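PDB 2X9X: CELL WALL surface anchor family protein from Streptococcus pneumoniae, which forms the repeating backbone subunit of the pneumococcal pilus, a cell-wall-anchored surface fibre linked to adhesion. Local coordinates for residues P6-D11 and V137-G142; K339-Q344 and S374-R379; Y294-A299 and E359-K364; A127-P132 and V261-K266; S418-G423 and G431-T436. The protein carries 1 engineered substitution. All coordinates share one frame; numbering follows the deposited sequence. Where two conformers were deposited one is given.

In the fold
From the N terminus, strand 7-12 enters first, and contact 1 closes a long loop by setting it against strand 133-142, so that two sheets face each other. Contact 4 crosses contact 1: its first segment, 127-132, lies just before strand 133-142, and its second is on strand 260-271, the neighbour of that strand in one sheet. Strand 260-271 leads on to the C-terminal part, where contacts 3 and 2 cross in turn: contact 3 pairs strands 294-297 and 358-361, and contact 2 sets helix 338-354 on the turn before strand 379-385. Contact 5 closes a short final loop and touches contact 4 through Lys266 with Thr436 and Glu130 with Ser418.

Contact 1: residues P6-D11 and V137-G142; sequences PKIDKD and VTFNYG. With NA (sodium ion), chain C.
Pro6 and Tyr141 approach from opposite directions, Pro6 CG placed over one face of the Tyr141 ring. This CG stands 3.8 Å from the centroid of the Tyr141 ring and 23° off its normal, a CH-pi contact displaced toward the hydroxyl end, and Pro6 CD comes to 3.4 Å from Tyr141 OH. The first torsion of Tyr141, 76°, holds CG between backbone N and carbonyl carbon and turns the ring across to the proline. The same Pro6 CG also lies at the edge of the Phe139 ring, 4.3 Å from Phe139 CE2, so one carbon serves the face of one aromatic and the rim of another. Further along, Ile8 slants against Phe139, its CD1 3.7 Å from Phe139 CB. Lys10, extended beyond CG, crosses Val137 at a slant, with Lys10 CD 3.5 Å from Val137 CG2 in one of the two modelled valine conformers.

No hydrogen bond joins the two strands. Their axes approach to 8.8 Å and run 159° apart, with Pro6, Ile8 and Lys10 turned toward Tyr141, Phe139 and Val137 in that order. The extended lysine chain carries NZ to Asn135, with whose CG it is covalently joined, and Asp58 hydrogen-bonds to the same nitrogen. On the backbone of Val137, the carbonyl O binds the sodium ion at 2.5 Å, along with Asp136, Asp255 and Glu258.

Side chains interleaved between two facing sheets, with a Lys-Asn isopeptide bond beside an acidic residue, are the signature of the self-crosslinked beta-sandwich domains of Gram-positive pilins.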
# COMPACT_ATOMS: atom_id res chain seq x y z
N PRO A 6 -17.27 19.92 -14.07
CA PRO A 6 -15.82 19.93 -13.83
C PRO A 6 -15.21 18.59 -14.25
O PRO A 6 -15.93 17.60 -14.41
CB PRO A 6 -15.72 20.10 -12.31
CG PRO A 6 -17.01 19.61 -11.77
CD PRO A 6 -18.05 19.84 -12.83
N LYS A 7 -13.90 18.57 -14.42
CA LYS A 7 -13.18 17.36 -14.80
C LYS A 7 -12.02 17.14 -13.84
O LYS A 7 -11.47 18.09 -13.30
CB LYS A 7 -12.63 17.50 -16.23
CG LYS A 7 -13.69 17.66 -17.30
CD LYS A 7 -13.05 17.97 -18.65
CE LYS A 7 -12.18 16.82 -19.13
NZ LYS A 7 -13.00 15.62 -19.48
N ILE A 8 -11.65 15.88 -13.64
CA ILE A 8 -10.60 15.57 -12.68
C ILE A 8 -9.72 14.41 -13.15
O ILE A 8 -10.17 13.54 -13.89
CB ILE A 8 -11.20 15.23 -11.29
CG1 ILE A 8 -10.12 15.29 -10.20
CG2 ILE A 8 -11.86 13.85 -11.32
CD1 ILE A 8 -10.70 15.34 -8.78
N ASP A 9 -8.47 14.43 -12.72
CA ASP A 9 -7.60 13.27 -12.83
C ASP A 9 -6.65 13.25 -11.65
O ASP A 9 -6.30 14.29 -11.08
CB ASP A 9 -6.82 13.28 -14.15
CG ASP A 9 -6.09 11.97 -14.40
OD1 ASP A 9 -6.60 10.91 -13.97
OD2 ASP A 9 -5.01 11.99 -15.03
N LYS A 10 -6.25 12.05 -11.24
CA LYS A 10 -5.17 11.89 -10.28
C LYS A 10 -4.15 10.94 -10.85
O LYS A 10 -4.50 9.93 -11.46
CB LYS A 10 -5.67 11.33 -8.94
CG LYS A 10 -4.52 11.05 -8.01
CD LYS A 10 -4.94 10.44 -6.69
CE LYS A 10 -3.71 10.28 -5.83
NZ LYS A 10 -4.03 9.96 -4.43
N ASP A 11 -2.87 11.25 -10.66
CA ASP A 11 -1.81 10.38 -11.14
C ASP A 11 -0.54 10.75 -10.41
O ASP A 11 -0.55 11.61 -9.52
CB ASP A 11 -1.63 10.54 -12.66
CG ASP A 11 -1.14 9.26 -13.33
OD1 ASP A 11 -0.43 8.46 -12.69
OD2 ASP A 11 -1.48 9.06 -14.52
N VAL A 137 -9.10 9.37 -4.34
CA VAL A 137 -9.55 10.75 -4.24
C VAL A 137 -10.99 10.92 -4.70
O VAL A 137 -11.40 10.32 -5.69
CB VAL A 137 -8.66 11.69 -5.07
CG1 VAL A 137 -9.31 13.07 -5.21
CG2 VAL A 137 -7.28 11.80 -4.45
N THR A 138 -11.76 11.74 -4.00
CA THR A 138 -13.09 12.10 -4.46
C THR A 138 -13.20 13.62 -4.40
O THR A 138 -12.68 14.25 -3.47
CB THR A 138 -14.20 11.43 -3.62
OG1 THR A 138 -13.99 10.01 -3.60
CG2 THR A 138 -15.57 11.72 -4.21
N PHE A 139 -13.84 14.21 -5.41
CA PHE A 139 -14.10 15.65 -5.41
C PHE A 139 -15.59 15.87 -5.23
O PHE A 139 -16.40 15.48 -6.08
CB PHE A 139 -13.61 16.30 -6.72
CG PHE A 139 -13.91 17.78 -6.81
CD1 PHE A 139 -13.37 18.68 -5.90
CD2 PHE A 139 -14.72 18.28 -7.83
CE1 PHE A 139 -13.64 20.04 -5.99
CE2 PHE A 139 -14.99 19.64 -7.92
CZ PHE A 139 -14.45 20.52 -7.00
N ASN A 140 -15.95 16.49 -4.11
CA ASN A 140 -17.34 16.72 -3.75
C ASN A 140 -17.64 18.21 -3.87
O ASN A 140 -16.97 19.02 -3.25
CB ASN A 140 -17.58 16.20 -2.33
CG ASN A 140 -17.23 14.73 -2.18
OD1 ASN A 140 -18.06 13.86 -2.42
ND2 ASN A 140 -15.98 14.45 -1.80
N TYR A 141 -18.64 18.55 -4.67
CA TYR A 141 -18.91 19.94 -5.02
C TYR A 141 -20.39 20.15 -5.31
O TYR A 141 -21.16 19.20 -5.40
CB TYR A 141 -18.10 20.32 -6.27
CG TYR A 141 -18.71 19.77 -7.54
CD1 TYR A 141 -18.56 18.43 -7.88
CD2 TYR A 141 -19.44 20.58 -8.40
CE1 TYR A 141 -19.11 17.91 -9.04
CE2 TYR A 141 -20.00 20.08 -9.56
CZ TYR A 141 -19.84 18.74 -9.87
OH TYR A 141 -20.40 18.24 -11.02
N GLY A 142 -20.78 21.41 -5.46
CA GLY A 142 -22.13 21.73 -5.88
C GLY A 142 -22.49 23.16 -5.53
O GLY A 142 -21.72 23.84 -4.85
NA NA C . -11.65 7.87 -6.20

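Contact 2: residues K339-Q344 and S374-R379; sequences KVDKAQ and SDAQGR
Asp341 on helix 338-354 reaches across to the loop and takes the amide of Ala376: Ala376 N donates to Asp341 OD1 at 2.9 Å, nearly along the C-O axis of the carboxylate, although the N-H is bent at 138°. The methyl of Ala376 lies 3.3 Å from the same OD1, and one helical residue earlier Val340 CB packs on Ala376 CB at 4.1 Å. On the next turn Gln344 brings CG to 3.7 Å from Asp375 CB.

Asp341 OD1 and Asp375 OD2 are only 3.6 Å apart, their carboxylates tilted 47° to each other. Water 1 lies beside this pair, donating to both Asp341 O and Asp375 OD2. Charge on Asp375 is probably offset by Arg379 in a side-on salt bridge, NE (2.9 Å) and NH1 both donating to Asp375 OD2, which lies in the guanidinium plane.

Behind this shell, Asp375 OD1 receives Gln377 N and Arg379 N from opposite faces of its carboxylate. A first torsion of 68° folds the Asp375 side chain back over the loop to meet them. Ser374 is tied to Leu278 and Ala281, and Arg379 NH2 to Thr427.

The result is an Asx turn superposed on a type I beta turn from Asp375 to Gly378, joining strands 372-373 and 379-385 against the helix.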
# COMPACT_ATOMS: atom_id res chain seq x y z
N LYS A 339 12.38 -24.89 16.77
CA LYS A 339 12.93 -23.73 17.46
C LYS A 339 13.66 -22.84 16.46
O LYS A 339 13.60 -21.62 16.55
CB LYS A 339 13.87 -24.16 18.59
N VAL A 340 14.34 -23.46 15.51
CA VAL A 340 15.05 -22.71 14.48
C VAL A 340 14.07 -21.92 13.61
O VAL A 340 14.27 -20.74 13.35
CB VAL A 340 15.91 -23.61 13.59
CG1 VAL A 340 16.53 -22.79 12.46
CG2 VAL A 340 16.98 -24.30 14.41
N ASP A 341 13.01 -22.59 13.16
CA ASP A 341 12.03 -21.95 12.29
C ASP A 341 11.39 -20.72 12.95
O ASP A 341 11.24 -19.68 12.31
CB ASP A 341 10.95 -22.94 11.86
CG ASP A 341 11.44 -23.94 10.82
OD1 ASP A 341 12.56 -23.75 10.29
OD2 ASP A 341 10.70 -24.90 10.54
N LYS A 342 11.01 -20.86 14.21
CA LYS A 342 10.40 -19.76 14.96
C LYS A 342 11.37 -18.59 15.13
O LYS A 342 11.02 -17.43 14.90
CB LYS A 342 9.93 -20.24 16.33
CG LYS A 342 8.73 -21.17 16.29
CD LYS A 342 7.43 -20.39 16.27
CE LYS A 342 6.24 -21.30 16.53
NZ LYS A 342 6.34 -21.98 17.85
N ALA A 343 12.59 -18.91 15.55
CA ALA A 343 13.61 -17.89 15.76
C ALA A 343 13.95 -17.18 14.45
O ALA A 343 14.18 -15.96 14.42
CB ALA A 343 14.85 -18.51 16.38
N GLN A 344 13.99 -17.94 13.36
CA GLN A 344 14.29 -17.36 12.06
C GLN A 344 13.15 -16.45 11.61
O GLN A 344 13.39 -15.38 11.04
CB GLN A 344 14.58 -18.45 11.02
CG GLN A 344 15.17 -17.93 9.71
CD GLN A 344 14.13 -17.72 8.63
OE1 GLN A 344 14.45 -17.59 7.45
NE2 GLN A 344 12.87 -17.67 9.03
N SER A 374 19.00 -18.95 6.46
CA SER A 374 18.10 -20.05 6.15
C SER A 374 17.55 -20.72 7.42
O SER A 374 18.30 -20.94 8.37
CB SER A 374 18.78 -21.09 5.25
OG SER A 374 19.89 -21.69 5.89
N ASP A 375 16.26 -21.02 7.43
CA ASP A 375 15.66 -21.75 8.55
C ASP A 375 15.87 -23.26 8.40
O ASP A 375 16.63 -23.70 7.54
CB ASP A 375 14.19 -21.38 8.77
CG ASP A 375 13.27 -21.85 7.64
OD1 ASP A 375 13.69 -22.68 6.81
OD2 ASP A 375 12.10 -21.38 7.61
N ALA A 376 15.22 -24.05 9.24
CA ALA A 376 15.42 -25.50 9.25
C ALA A 376 14.86 -26.18 8.00
O ALA A 376 15.15 -27.35 7.73
CB ALA A 376 14.83 -26.12 10.51
N GLN A 377 14.05 -25.44 7.25
CA GLN A 377 13.55 -25.91 5.96
C GLN A 377 14.34 -25.26 4.83
O GLN A 377 13.92 -25.30 3.67
CB GLN A 377 12.07 -25.62 5.83
CG GLN A 377 11.23 -26.20 6.97
CD GLN A 377 9.83 -25.64 7.01
OE1 GLN A 377 9.34 -25.24 8.08
NE2 GLN A 377 9.16 -25.61 5.87
N GLY A 378 15.48 -24.67 5.18
CA GLY A 378 16.37 -24.05 4.21
C GLY A 378 15.89 -22.71 3.67
O GLY A 378 16.54 -22.12 2.79
N ARG A 379 14.78 -22.22 4.21
CA ARG A 379 14.10 -21.07 3.62
C ARG A 379 14.70 -19.72 4.01
O ARG A 379 15.06 -19.49 5.16
CB ARG A 379 12.61 -21.07 3.98
CG ARG A 379 11.85 -22.30 3.51
CD ARG A 379 10.41 -22.27 3.99
NE ARG A 379 10.32 -22.25 5.44
CZ ARG A 379 9.22 -22.53 6.13
NH1 ARG A 379 9.23 -22.50 7.45
NH2 ARG A 379 8.11 -22.86 5.48
O HOH W 1 10.75 -19.95 9.48

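Contact 3: residues Y294-A299 and E359-K364; sequences YLARKA and EWVADK
One face of the Tyr294 ring is covered by Lys364, whose CB sits over the ring centre, 3.4 Å from the centroid of Tyr294 and 11° off the normal, a close CH-pi contact. At the ring edge, in its plane, Ala362 O lies 3.6 Å from Tyr294 CE2. With chi1 at 65°, Lys364 CG stands between backbone N and carbonyl carbon, and the extended chain beyond runs alongside the ring to a salt bridge with Glu393. Trp360 meets Leu295 more loosely and off-centre, Leu295 CD1 lying over one face at 4.2 Å from the centroid of the six-membered ring, while the backbone meets that ring obliquely, Leu295 N 3.4 Å from Trp360 CZ3.

Leu295 and Trp360 form the non-hydrogen-bonded pair, flanked by the hydrogen-bonded pairs Tyr294-Val361 and Ala296-Glu359. Each of these two has two bonds, as in Tyr294 N to Val361 O at 2.8 Å. On the side of the sheet opposite Trp360, Ala296 CB touches Val361 CG1.

Water 2 donates to Arg297 O and Glu359 OE2 and accepts from Ala299 N, bridging the carboxylate to the end of 294-299.

Main-chain bonds thus set the register of this small antiparallel sheet, while one face of each aromatic ring is covered by an aliphatic carbon and the acidic end is joined through solvent.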
# COMPACT_ATOMS: atom_id res chain seq x y z
N TYR A 294 26.27 -3.68 -2.10
CA TYR A 294 25.44 -4.60 -1.34
C TYR A 294 24.20 -3.90 -0.82
O TYR A 294 24.22 -2.71 -0.50
CB TYR A 294 26.25 -5.18 -0.19
CG TYR A 294 27.52 -5.84 -0.66
CD1 TYR A 294 27.54 -7.20 -0.98
CD2 TYR A 294 28.69 -5.12 -0.81
CE1 TYR A 294 28.69 -7.80 -1.43
CE2 TYR A 294 29.85 -5.72 -1.26
CZ TYR A 294 29.85 -7.06 -1.57
OH TYR A 294 31.00 -7.67 -2.01
N LEU A 295 23.11 -4.66 -0.73
CA LEU A 295 21.83 -4.10 -0.29
C LEU A 295 21.83 -3.84 1.21
O LEU A 295 22.06 -4.75 2.00
CB LEU A 295 20.69 -5.05 -0.65
CG LEU A 295 19.27 -4.55 -0.35
CD1 LEU A 295 18.90 -3.43 -1.31
CD2 LEU A 295 18.27 -5.70 -0.44
N ALA A 296 21.59 -2.59 1.58
CA ALA A 296 21.52 -2.20 2.99
C ALA A 296 20.24 -1.43 3.28
O ALA A 296 19.68 -0.78 2.39
CB ALA A 296 22.74 -1.35 3.36
N ARG A 297 19.78 -1.50 4.52
CA ARG A 297 18.73 -0.57 4.96
C ARG A 297 19.38 0.79 5.17
O ARG A 297 20.55 0.89 5.57
CB ARG A 297 17.99 -1.06 6.22
CG ARG A 297 18.83 -1.16 7.50
CD ARG A 297 18.04 -1.86 8.62
NE ARG A 297 17.72 -3.23 8.22
CZ ARG A 297 18.50 -4.28 8.45
NH1 ARG A 297 19.62 -4.15 9.14
NH2 ARG A 297 18.14 -5.47 7.99
N LYS A 298 18.63 1.85 4.87
CA LYS A 298 19.14 3.21 5.03
C LYS A 298 19.16 3.60 6.51
O LYS A 298 18.12 3.69 7.15
CB LYS A 298 18.28 4.19 4.21
CG LYS A 298 18.80 5.61 4.22
CD LYS A 298 18.63 6.28 2.86
CE LYS A 298 17.18 6.32 2.42
NZ LYS A 298 17.01 7.17 1.20
N ALA A 299 20.36 3.81 7.04
CA ALA A 299 20.56 4.01 8.47
C ALA A 299 19.76 5.16 9.07
O ALA A 299 19.26 5.06 10.20
CB ALA A 299 22.05 4.19 8.78
N GLU A 359 19.33 1.17 0.34
CA GLU A 359 20.37 1.80 -0.46
C GLU A 359 21.50 0.82 -0.73
O GLU A 359 21.63 -0.20 -0.05
CB GLU A 359 20.90 3.05 0.23
CG GLU A 359 21.70 2.79 1.50
CD GLU A 359 22.21 4.07 2.12
OE1 GLU A 359 22.16 5.12 1.44
OE2 GLU A 359 22.68 4.04 3.28
N TRP A 360 22.32 1.13 -1.72
CA TRP A 360 23.45 0.29 -2.09
C TRP A 360 24.74 0.82 -1.47
O TRP A 360 25.05 2.01 -1.58
CB TRP A 360 23.57 0.21 -3.62
CG TRP A 360 22.39 -0.47 -4.25
CD1 TRP A 360 21.34 0.12 -4.89
CD2 TRP A 360 22.14 -1.89 -4.28
NE1 TRP A 360 20.45 -0.84 -5.32
CE2 TRP A 360 20.91 -2.08 -4.96
CE3 TRP A 360 22.83 -3.00 -3.80
CZ2 TRP A 360 20.37 -3.35 -5.17
CZ3 TRP A 360 22.28 -4.27 -4.02
CH2 TRP A 360 21.06 -4.42 -4.69
N VAL A 361 25.47 -0.07 -0.80
CA VAL A 361 26.71 0.31 -0.13
C VAL A 361 27.91 -0.52 -0.59
O VAL A 361 27.78 -1.72 -0.86
CB VAL A 361 26.57 0.24 1.41
CG1 VAL A 361 25.40 1.11 1.86
CG2 VAL A 361 26.37 -1.20 1.87
N ALA A 362 29.07 0.11 -0.69
CA ALA A 362 30.27 -0.56 -1.18
C ALA A 362 30.84 -1.58 -0.19
O ALA A 362 31.44 -2.57 -0.60
CB ALA A 362 31.34 0.45 -1.57
N ASP A 363 30.64 -1.34 1.11
CA ASP A 363 31.24 -2.16 2.16
C ASP A 363 30.30 -3.27 2.63
O ASP A 363 29.31 -3.01 3.30
CB ASP A 363 31.62 -1.27 3.35
CG ASP A 363 32.34 -2.03 4.46
OD1 ASP A 363 32.63 -3.23 4.28
OD2 ASP A 363 32.62 -1.41 5.50
N LYS A 364 30.62 -4.52 2.29
CA LYS A 364 29.75 -5.63 2.68
C LYS A 364 29.69 -5.84 4.19
O LYS A 364 28.77 -6.49 4.70
CB LYS A 364 30.13 -6.94 1.96
CG LYS A 364 31.49 -7.50 2.31
CD LYS A 364 31.70 -8.83 1.60
CE LYS A 364 33.14 -9.32 1.73
NZ LYS A 364 33.36 -10.58 0.95
O HOH W 2 22.76 2.55 5.48

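Contact 4: residues A127-P132 and V261-K266; sequences AIVEVP and VVTYGK
Glu130 and Thr263 supply the direct hydrogen bond: Glu130 N donates to Thr263 O at 2.9 Å, with the N-H angle at 166° and the donor nearly in line with the carbonyl. The donor amide belongs to a type II beta turn from Ile128 to Val131, closed by Val131 N to Ile128 O. Glu130 sits at the third position with a positive phi of 70°.

Two waters add polar links on either flank of that bond. Water 4 donates to Val131 O and accepts from Thr263 N, with the nitrogen 2.9 Å away. Water 3 accepts from Gly265 N at 3.1 Å and lies 2.8 Å from Glu130 OE2. The other carboxylate oxygen, Glu130 OE1, is hydrogen-bonded to Ser418, while the hydroxyl of Thr263 turns to His31.

C-H groups of 127-132 meet carbonyls of the opposing chain. Pro132 CA lies 3.1 Å from Val261 O, and Val129 CA 3.4 Å from Thr263 O, so that this last carbonyl receives both a C-H and an N-H.

Apolar contacts fill in between. Val262 CG2, anti to the backbone N, points at the turn and meets Glu130 CA at 3.7 Å. Val129 and Thr263 also bring methyls together, though each has two modelled conformers, which makes this pairing less certain.

The loop before strand 133-142 therefore lies on strand 260-271, running nearly antiparallel to it, with one straight backbone bond. Further links are carried by water, C-H groups and a valine methyl, which suggests that main-chain shape matters more here than paired side chains.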
# COMPACT_ATOMS: atom_id res chain seq x y z
N ALA A 127 3.75 -2.96 3.37
CA ALA A 127 3.44 -3.39 2.02
C ALA A 127 3.77 -4.87 1.85
O ALA A 127 4.77 -5.35 2.38
CB ALA A 127 4.20 -2.55 0.99
N ILE A 128 2.93 -5.57 1.10
CA ILE A 128 3.13 -6.99 0.82
C ILE A 128 3.50 -7.15 -0.65
O ILE A 128 2.85 -6.57 -1.53
CB ILE A 128 1.87 -7.81 1.15
CG1 ILE A 128 1.59 -7.77 2.66
CG2 ILE A 128 2.02 -9.24 0.67
CD1 ILE A 128 2.68 -8.42 3.51
N VAL A 129 4.54 -7.91 -0.94
CA VAL A 129 4.98 -8.07 -2.32
C VAL A 129 3.86 -8.55 -3.23
O VAL A 129 3.06 -9.42 -2.86
CB VAL A 129 6.23 -8.97 -2.45
CG1 VAL A 129 7.43 -8.32 -1.77
CG2 VAL A 129 5.95 -10.35 -1.87
N GLU A 130 3.79 -7.95 -4.42
CA GLU A 130 2.80 -8.28 -5.44
C GLU A 130 1.37 -7.87 -5.12
O GLU A 130 0.45 -8.13 -5.90
CB GLU A 130 2.88 -9.76 -5.84
CG GLU A 130 4.24 -10.14 -6.41
CD GLU A 130 4.32 -11.57 -6.89
OE1 GLU A 130 3.25 -12.18 -7.15
OE2 GLU A 130 5.45 -12.08 -7.01
N VAL A 131 1.17 -7.23 -3.97
CA VAL A 131 -0.14 -6.67 -3.63
C VAL A 131 -0.04 -5.15 -3.73
O VAL A 131 0.72 -4.53 -3.00
CB VAL A 131 -0.59 -7.07 -2.22
CG1 VAL A 131 -1.92 -6.39 -1.88
CG2 VAL A 131 -0.71 -8.59 -2.09
N PRO A 132 -0.79 -4.55 -4.67
CA PRO A 132 -0.62 -3.11 -4.85
C PRO A 132 -1.12 -2.29 -3.66
O PRO A 132 -1.90 -2.78 -2.84
CB PRO A 132 -1.48 -2.80 -6.08
CG PRO A 132 -1.64 -4.11 -6.77
CD PRO A 132 -1.69 -5.13 -5.67
N VAL A 261 0.78 1.38 -6.88
CA VAL A 261 2.19 1.05 -6.72
C VAL A 261 2.34 -0.36 -6.14
O VAL A 261 1.45 -0.86 -5.46
CB VAL A 261 2.93 2.08 -5.85
CG1 VAL A 261 2.79 3.48 -6.45
CG2 VAL A 261 2.40 2.05 -4.44
N VAL A 262 3.48 -0.98 -6.40
CA VAL A 262 3.69 -2.37 -5.98
C VAL A 262 5.17 -2.69 -5.81
O VAL A 262 6.01 -2.17 -6.55
CB VAL A 262 3.05 -3.34 -6.99
CG1 VAL A 262 3.83 -3.32 -8.30
CG2 VAL A 262 2.96 -4.75 -6.41
N THR A 263 5.48 -3.54 -4.84
CA THR A 263 6.86 -3.97 -4.65
C THR A 263 6.99 -5.47 -4.92
O THR A 263 6.00 -6.19 -4.94
CB THR A 263 7.39 -3.62 -3.25
OG1 THR A 263 8.81 -3.44 -3.32
CG2 THR A 263 7.05 -4.72 -2.25
N TYR A 264 8.22 -5.91 -5.17
CA TYR A 264 8.50 -7.29 -5.59
C TYR A 264 9.43 -8.00 -4.61
O TYR A 264 10.01 -7.36 -3.73
CB TYR A 264 9.11 -7.31 -7.00
CG TYR A 264 8.25 -6.70 -8.09
CD1 TYR A 264 6.87 -6.68 -7.99
CD2 TYR A 264 8.84 -6.16 -9.23
CE1 TYR A 264 6.08 -6.12 -9.00
CE2 TYR A 264 8.07 -5.60 -10.24
CZ TYR A 264 6.69 -5.59 -10.12
OH TYR A 264 5.94 -5.03 -11.13
N GLY A 265 9.58 -9.31 -4.76
CA GLY A 265 10.45 -10.06 -3.87
C GLY A 265 10.91 -11.39 -4.44
O GLY A 265 10.61 -11.72 -5.59
N LYS A 266 11.64 -12.15 -3.63
CA LYS A 266 12.18 -13.43 -4.07
C LYS A 266 12.33 -14.40 -2.90
O LYS A 266 12.69 -13.98 -1.80
CB LYS A 266 13.54 -13.22 -4.75
CG LYS A 266 14.02 -14.40 -5.59
CD LYS A 266 13.20 -14.53 -6.87
CE LYS A 266 13.63 -15.72 -7.70
NZ LYS A 266 13.27 -17.02 -7.06
O HOH W 3 7.70 -10.35 -6.93
O HOH W 4 3.48 -4.14 -2.84

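Contact 5: residues S418-G423 and G431-T436; sequences SATGQG and GKDDAT
Thr420 and Gln422 clasp an inverse gamma turn centred on Asp433, in the loop region leading to strand 436-439. Just past it, Asp434 and Ala435 both face Ile424 in a classic beta bulge, and Thr436 then hydrogen-bonds by its backbone to strand 260-271.

Both sides of the turn are held by the opposing segment. Asp433 N donates to Thr420 OG1 at 2.9 Å, and Gln422 N donates to Asp433 O at the same 2.9 Å, in the carbonyl plane though with the N-H bent at 141°. The threonine hydroxyl meets the amide because OG1 stands anti to the backbone N, at a first torsion of -175°. Gln422 CB also crowds Asp433 O at 3.2 Å. Further on, a weak bond runs from Gly423 N to Ala435 O, both backbone atoms.

Next to the turn, Asp434 CA makes a C-H contact with Ala419 O at 3.2 Å. The Asp434 carboxylate reaches beyond this pair of segments: OD1 accepts from Tyr426 N, and OD2 forms a long, weak ion pair with Lys267. Water 5 donates to that same OD2 and to Ser418 O, bridging Ser418 to the bulge residue Asp434. Thr436 OG1 turns instead to Lys266.

At the exposed side, water 6 accepts from Thr420 OG1 at 2.6 Å and donates to Gly431 O and Asp433 OD2, the latter oxygen 3.0 Å from the water.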
# COMPACT_ATOMS: atom_id res chain seq x y z
N SER A 418 5.83 -15.29 -6.26
CA SER A 418 4.66 -16.17 -6.19
C SER A 418 4.62 -17.29 -7.22
O SER A 418 4.01 -18.35 -6.99
CB SER A 418 3.38 -15.35 -6.32
OG SER A 418 3.30 -14.77 -7.61
N ALA A 419 5.23 -17.06 -8.38
CA ALA A 419 5.09 -17.97 -9.50
C ALA A 419 5.74 -19.33 -9.26
O ALA A 419 6.77 -19.43 -8.60
CB ALA A 419 5.64 -17.35 -10.77
N THR A 420 5.12 -20.38 -9.79
CA THR A 420 5.82 -21.66 -9.88
C THR A 420 6.72 -21.58 -11.11
O THR A 420 6.89 -20.51 -11.69
CB THR A 420 4.84 -22.85 -9.93
OG1 THR A 420 5.58 -24.08 -9.89
CG2 THR A 420 3.97 -22.81 -11.18
N GLY A 421 7.31 -22.70 -11.51
CA GLY A 421 8.22 -22.70 -12.64
C GLY A 421 9.62 -22.24 -12.28
O GLY A 421 10.38 -21.79 -13.13
N GLN A 422 9.97 -22.38 -11.00
CA GLN A 422 11.31 -22.00 -10.54
C GLN A 422 12.08 -23.23 -10.07
O GLN A 422 11.85 -24.34 -10.56
CB GLN A 422 11.22 -20.89 -9.49
CG GLN A 422 10.20 -19.81 -9.89
CD GLN A 422 10.32 -18.51 -9.12
OE1 GLN A 422 9.34 -17.99 -8.60
NE2 GLN A 422 11.54 -17.97 -9.07
N GLY A 423 13.01 -23.05 -9.14
CA GLY A 423 13.94 -24.12 -8.79
C GLY A 423 13.47 -25.21 -7.84
O GLY A 423 13.86 -26.38 -7.99
N GLY A 431 3.53 -28.07 -3.75
CA GLY A 431 3.14 -28.28 -5.13
C GLY A 431 3.49 -27.11 -6.03
O GLY A 431 3.23 -27.13 -7.23
N LYS A 432 4.08 -26.07 -5.43
CA LYS A 432 4.52 -24.89 -6.17
C LYS A 432 6.03 -24.75 -6.10
O LYS A 432 6.60 -24.64 -5.01
CB LYS A 432 3.88 -23.63 -5.58
CG LYS A 432 2.36 -23.59 -5.63
CD LYS A 432 1.85 -22.31 -4.99
CE LYS A 432 0.34 -22.17 -5.13
NZ LYS A 432 -0.17 -20.90 -4.55
N ASP A 433 6.69 -24.75 -7.25
CA ASP A 433 8.13 -24.54 -7.29
C ASP A 433 8.41 -23.05 -7.36
O ASP A 433 8.73 -22.51 -8.43
CB ASP A 433 8.76 -25.29 -8.47
CG ASP A 433 8.67 -26.79 -8.31
OD1 ASP A 433 9.69 -27.39 -7.91
OD2 ASP A 433 7.59 -27.36 -8.57
N ASP A 434 8.27 -22.39 -6.22
CA ASP A 434 8.27 -20.93 -6.17
C ASP A 434 9.51 -20.32 -5.51
O ASP A 434 9.49 -19.17 -5.08
CB ASP A 434 6.99 -20.42 -5.48
CG ASP A 434 6.79 -21.02 -4.09
OD1 ASP A 434 7.55 -21.92 -3.68
OD2 ASP A 434 5.84 -20.58 -3.39
N ALA A 435 10.59 -21.09 -5.44
CA ALA A 435 11.83 -20.62 -4.83
C ALA A 435 13.06 -20.94 -5.67
O ALA A 435 13.07 -21.90 -6.44
CB ALA A 435 11.99 -21.19 -3.42
N THR A 436 14.09 -20.11 -5.52
CA THR A 436 15.39 -20.35 -6.12
C THR A 436 16.16 -21.35 -5.28
O THR A 436 16.23 -21.23 -4.05
CB THR A 436 16.21 -19.04 -6.21
OG1 THR A 436 15.62 -18.17 -7.18
CG2 THR A 436 17.65 -19.33 -6.61
O HOH W 5 3.66 -19.07 -4.30
O HOH W 6 4.92 -26.63 -9.67